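Local coordinates for protein putative methyltransferase (PDB 7DMB) that probably transfers a methyl group from S-adenosylmethionine during calbistrin biosynthesis, acting in trans with a polyketide synthase, at residues A[172-177]-A[246-251]. Numbering follows the deposited sequence.
Sequences LLEKFY and KRRFEA. With SAH (S-adenosyl-L-homocysteine), chain C.
Three oxygens gather at Arg248 NH1: a carboxylate oxygen, a water and a backbone carbonyl. Glu174 OE2 lies 3.3 Å from Arg248 NH1, but well above the guanidinium plane and toward its rim, so this salt bridge rests on charge, with no N-H aimed at the oxygen. The carboxylate and guanidinium planes are 21° apart, nearly parallel but offset. In the guanidinium plane, a water takes a hydrogen bond from Arg248 NH1 (3.2 Å to its oxygen) and donates one to the backbone Glu174 O at 2.8 Å. NH1 also donates a hydrogen bond to Thr209 O, while NH2 forms a salt bridge with Asp178; together these should fix the rotation of the group. Both side chains reach out extended from opposite directions, Arg248 with CG anti to its backbone N (chi1 173°). The Tyr177 ring lies against the homocysteine part of S-adenosyl-L-homocysteine, with the ligand CB 3.4 Å above the ring plane, over its centre. The contact ties helix 172-181, a wall of the cofactor pocket, to the end of helix 242-248, which packs through Arg248 against helix 211-220 of the Rossmann-like methyltransferase fold; just beyond, Phe249 packs on Tyr257 of strand 255-259, outermost in the central sheet.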
loop_
_atom_site.group_PDB
_atom_site.type_symbol
_atom_site.label_atom_id
_atom_site.label_comp_id
_atom_site.label_asym_id
_atom_site.label_seq_id
_atom_site.Cartn_x
_atom_site.Cartn_y
_atom_site.Cartn_z
ATOM N N LEU A 172 1.946 15.212 -1.976
ATOM C CA LEU A 172 2.236 14.398 -0.802
ATOM C C LEU A 172 1.814 12.942 -1.006
ATOM O O LEU A 172 2.559 12.021 -0.659
ATOM C CB LEU A 172 1.562 15.000 0.432
ATOM C CG LEU A 172 2.036 14.399 1.743
ATOM C CD1 LEU A 172 2.101 15.470 2.830
ATOM C CD2 LEU A 172 1.155 13.218 2.165
ATOM N N LEU A 173 0.622 12.712 -1.566
ATOM C CA LEU A 173 0.148 11.337 -1.752
ATOM C C LEU A 173 1.133 10.505 -2.573
ATOM O O LEU A 173 1.486 9.382 -2.194
ATOM C CB LEU A 173 -1.231 11.333 -2.413
ATOM C CG LEU A 173 -2.399 10.966 -1.498
ATOM C CD1 LEU A 173 -3.556 10.423 -2.322
ATOM C CD2 LEU A 173 -1.972 9.965 -0.423
ATOM N N GLU A 174 1.591 11.047 -3.701
ATOM C CA GLU A 174 2.550 10.327 -4.540
ATOM C C GLU A 174 3.853 10.070 -3.796
ATOM O O GLU A 174 4.443 8.988 -3.911
ATOM C CB GLU A 174 2.836 11.120 -5.816
ATOM C CG GLU A 174 3.937 10.510 -6.687
ATOM C CD GLU A 174 4.135 11.276 -7.992
ATOM O OE1 GLU A 174 3.182 11.932 -8.461
ATOM O OE2 GLU A 174 5.248 11.222 -8.551
ATOM N N LYS A 175 4.331 11.067 -3.048
ATOM C CA LYS A 175 5.578 10.908 -2.320
ATOM C C LYS A 175 5.411 9.927 -1.168
ATOM O O LYS A 175 6.339 9.175 -0.842
ATOM C CB LYS A 175 6.062 12.282 -1.847
ATOM C CG LYS A 175 6.697 13.119 -2.974
ATOM C CD LYS A 175 6.382 14.596 -2.826
ATOM C CE LYS A 175 7.412 15.482 -3.531
ATOM N NZ LYS A 175 6.886 16.863 -3.751
ATOM N N PHE A 176 4.222 9.900 -0.570
ATOM C CA PHE A 176 3.919 8.931 0.479
ATOM C C PHE A 176 3.995 7.503 -0.061
ATOM O O PHE A 176 4.669 6.642 0.518
ATOM C CB PHE A 176 2.543 9.250 1.070
ATOM C CG PHE A 176 2.087 8.292 2.139
ATOM C CD1 PHE A 176 2.201 8.632 3.484
ATOM C CD2 PHE A 176 1.508 7.071 1.804
ATOM C CE1 PHE A 176 1.770 7.763 4.480
ATOM C CE2 PHE A 176 1.079 6.197 2.790
ATOM C CZ PHE A 176 1.206 6.548 4.133
ATOM N N TYR A 177 3.326 7.231 -1.186
ATOM C CA TYR A 177 3.444 5.897 -1.767
ATOM C C TYR A 177 4.867 5.622 -2.264
ATOM O O TYR A 177 5.322 4.466 -2.213
ATOM C CB TYR A 177 2.400 5.705 -2.872
ATOM C CG TYR A 177 0.979 5.624 -2.324
ATOM C CD1 TYR A 177 0.651 4.702 -1.328
ATOM C CD2 TYR A 177 -0.027 6.470 -2.792
ATOM C CE1 TYR A 177 -0.634 4.619 -0.818
ATOM C CE2 TYR A 177 -1.320 6.405 -2.274
ATOM C CZ TYR A 177 -1.614 5.474 -1.289
ATOM O OH TYR A 177 -2.888 5.395 -0.765
ATOM N N LYS A 246 0.946 9.492 -17.278
ATOM C CA LYS A 246 1.514 9.577 -18.621
ATOM C C LYS A 246 2.739 10.486 -18.648
ATOM O O LYS A 246 3.667 10.242 -19.428
ATOM C CB LYS A 246 0.458 10.061 -19.617
ATOM C CG LYS A 246 -0.529 8.984 -20.085
ATOM C CD LYS A 246 -1.722 9.621 -20.787
ATOM C CE LYS A 246 -2.510 8.598 -21.575
ATOM N NZ LYS A 246 -3.906 9.032 -21.806
ATOM N N ARG A 247 2.759 11.533 -17.806
ATOM C CA ARG A 247 3.967 12.336 -17.625
ATOM C C ARG A 247 5.054 11.527 -16.925
ATOM O O ARG A 247 6.187 11.431 -17.417
ATOM C CB ARG A 247 3.668 13.604 -16.806
ATOM C CG ARG A 247 2.900 14.713 -17.505
ATOM C CD ARG A 247 2.380 15.739 -16.459
ATOM N NE ARG A 247 0.909 15.831 -16.359
ATOM C CZ ARG A 247 0.241 15.985 -15.213
ATOM N NH1 ARG A 247 0.901 16.055 -14.057
ATOM N NH2 ARG A 247 -1.090 16.072 -15.205
ATOM N N ARG A 248 4.724 10.954 -15.755
ATOM C CA ARG A 248 5.711 10.219 -14.965
ATOM C C ARG A 248 6.375 9.103 -15.769
ATOM O O ARG A 248 7.577 8.853 -15.617
ATOM C CB ARG A 248 5.058 9.647 -13.707
ATOM C CG ARG A 248 5.972 8.733 -12.907
ATOM C CD ARG A 248 5.384 8.431 -11.553
ATOM N NE ARG A 248 6.393 8.014 -10.587
ATOM C CZ ARG A 248 6.131 7.784 -9.307
ATOM N NH1 ARG A 248 4.894 7.915 -8.858
ATOM N NH2 ARG A 248 7.102 7.424 -8.483
ATOM N N PHE A 249 5.619 8.431 -16.645
ATOM C CA PHE A 249 6.136 7.299 -17.411
ATOM C C PHE A 249 6.211 7.598 -18.900
ATOM O O PHE A 249 6.083 6.696 -19.734
ATOM C CB PHE A 249 5.301 6.057 -17.138
ATOM C CG PHE A 249 5.170 5.771 -15.670
ATOM C CD1 PHE A 249 6.303 5.526 -14.908
ATOM C CD2 PHE A 249 3.933 5.825 -15.038
ATOM C CE1 PHE A 249 6.212 5.288 -13.554
ATOM C CE2 PHE A 249 3.829 5.589 -13.676
ATOM C CZ PHE A 249 4.970 5.315 -12.933
ATOM N N GLU A 250 6.463 8.864 -19.237
ATOM C CA GLU A 250 6.652 9.248 -20.628
ATOM C C GLU A 250 7.862 8.544 -21.246
ATOM O O GLU A 250 7.864 8.257 -22.445
ATOM C CB GLU A 250 6.791 10.768 -20.700
ATOM C CG GLU A 250 6.968 11.333 -22.079
ATOM C CD GLU A 250 8.416 11.355 -22.483
ATOM O OE1 GLU A 250 9.267 11.497 -21.574
ATOM O OE2 GLU A 250 8.693 11.194 -23.694
ATOM N N ALA A 251 8.885 8.231 -20.444
ATOM C CA ALA A 251 10.091 7.609 -20.986
ATOM C C ALA A 251 9.877 6.180 -21.482
ATOM O O ALA A 251 10.704 5.696 -22.259
ATOM C CB ALA A 251 11.207 7.612 -19.941
HETATM N N SAH C . -0.966 1.860 -6.197
HETATM C CA SAH C . -1.214 3.137 -5.474
HETATM C CB SAH C . -1.150 2.954 -3.953
HETATM C CG SAH C . -2.436 2.409 -3.369
HETATM S SD SAH C . -3.827 3.582 -3.404
HETATM C C SAH C . -0.178 4.176 -5.914
HETATM O O SAH C . -0.602 5.335 -6.104
HETATM O OXT SAH C . 1.000 3.779 -6.076
HETATM C "C5'" SAH C . -5.156 2.522 -4.031
HETATM C "C4'" SAH C . -5.439 2.772 -5.497
HETATM O "O4'" SAH C . -6.371 1.769 -5.971
HETATM C "C3'" SAH C . -6.082 4.132 -5.781
HETATM O "O3'" SAH C . -5.409 4.751 -6.870
HETATM C "C2'" SAH C . -7.540 3.773 -6.089
HETATM O "O2'" SAH C . -8.189 4.648 -6.987
HETATM C "C1'" SAH C . -7.402 2.386 -6.700
HETATM N N9 SAH C . -8.607 1.577 -6.548
HETATM C C8 SAH C . -9.472 1.622 -5.483
HETATM N N7 SAH C . -10.472 0.785 -5.585
HETATM C C5 SAH C . -10.266 0.154 -6.802
HETATM C C6 SAH C . -10.993 -0.843 -7.482
HETATM N N6 SAH C . -12.115 -1.383 -7.016
HETATM N N1 SAH C . -10.512 -1.258 -8.680
HETATM C C2 SAH C . -9.384 -0.705 -9.143
HETATM N N3 SAH C . -8.618 0.232 -8.590
HETATM C C4 SAH C . -9.116 0.630 -7.406
HETATM O O HOH W 1 3.818 7.187 -5.973
#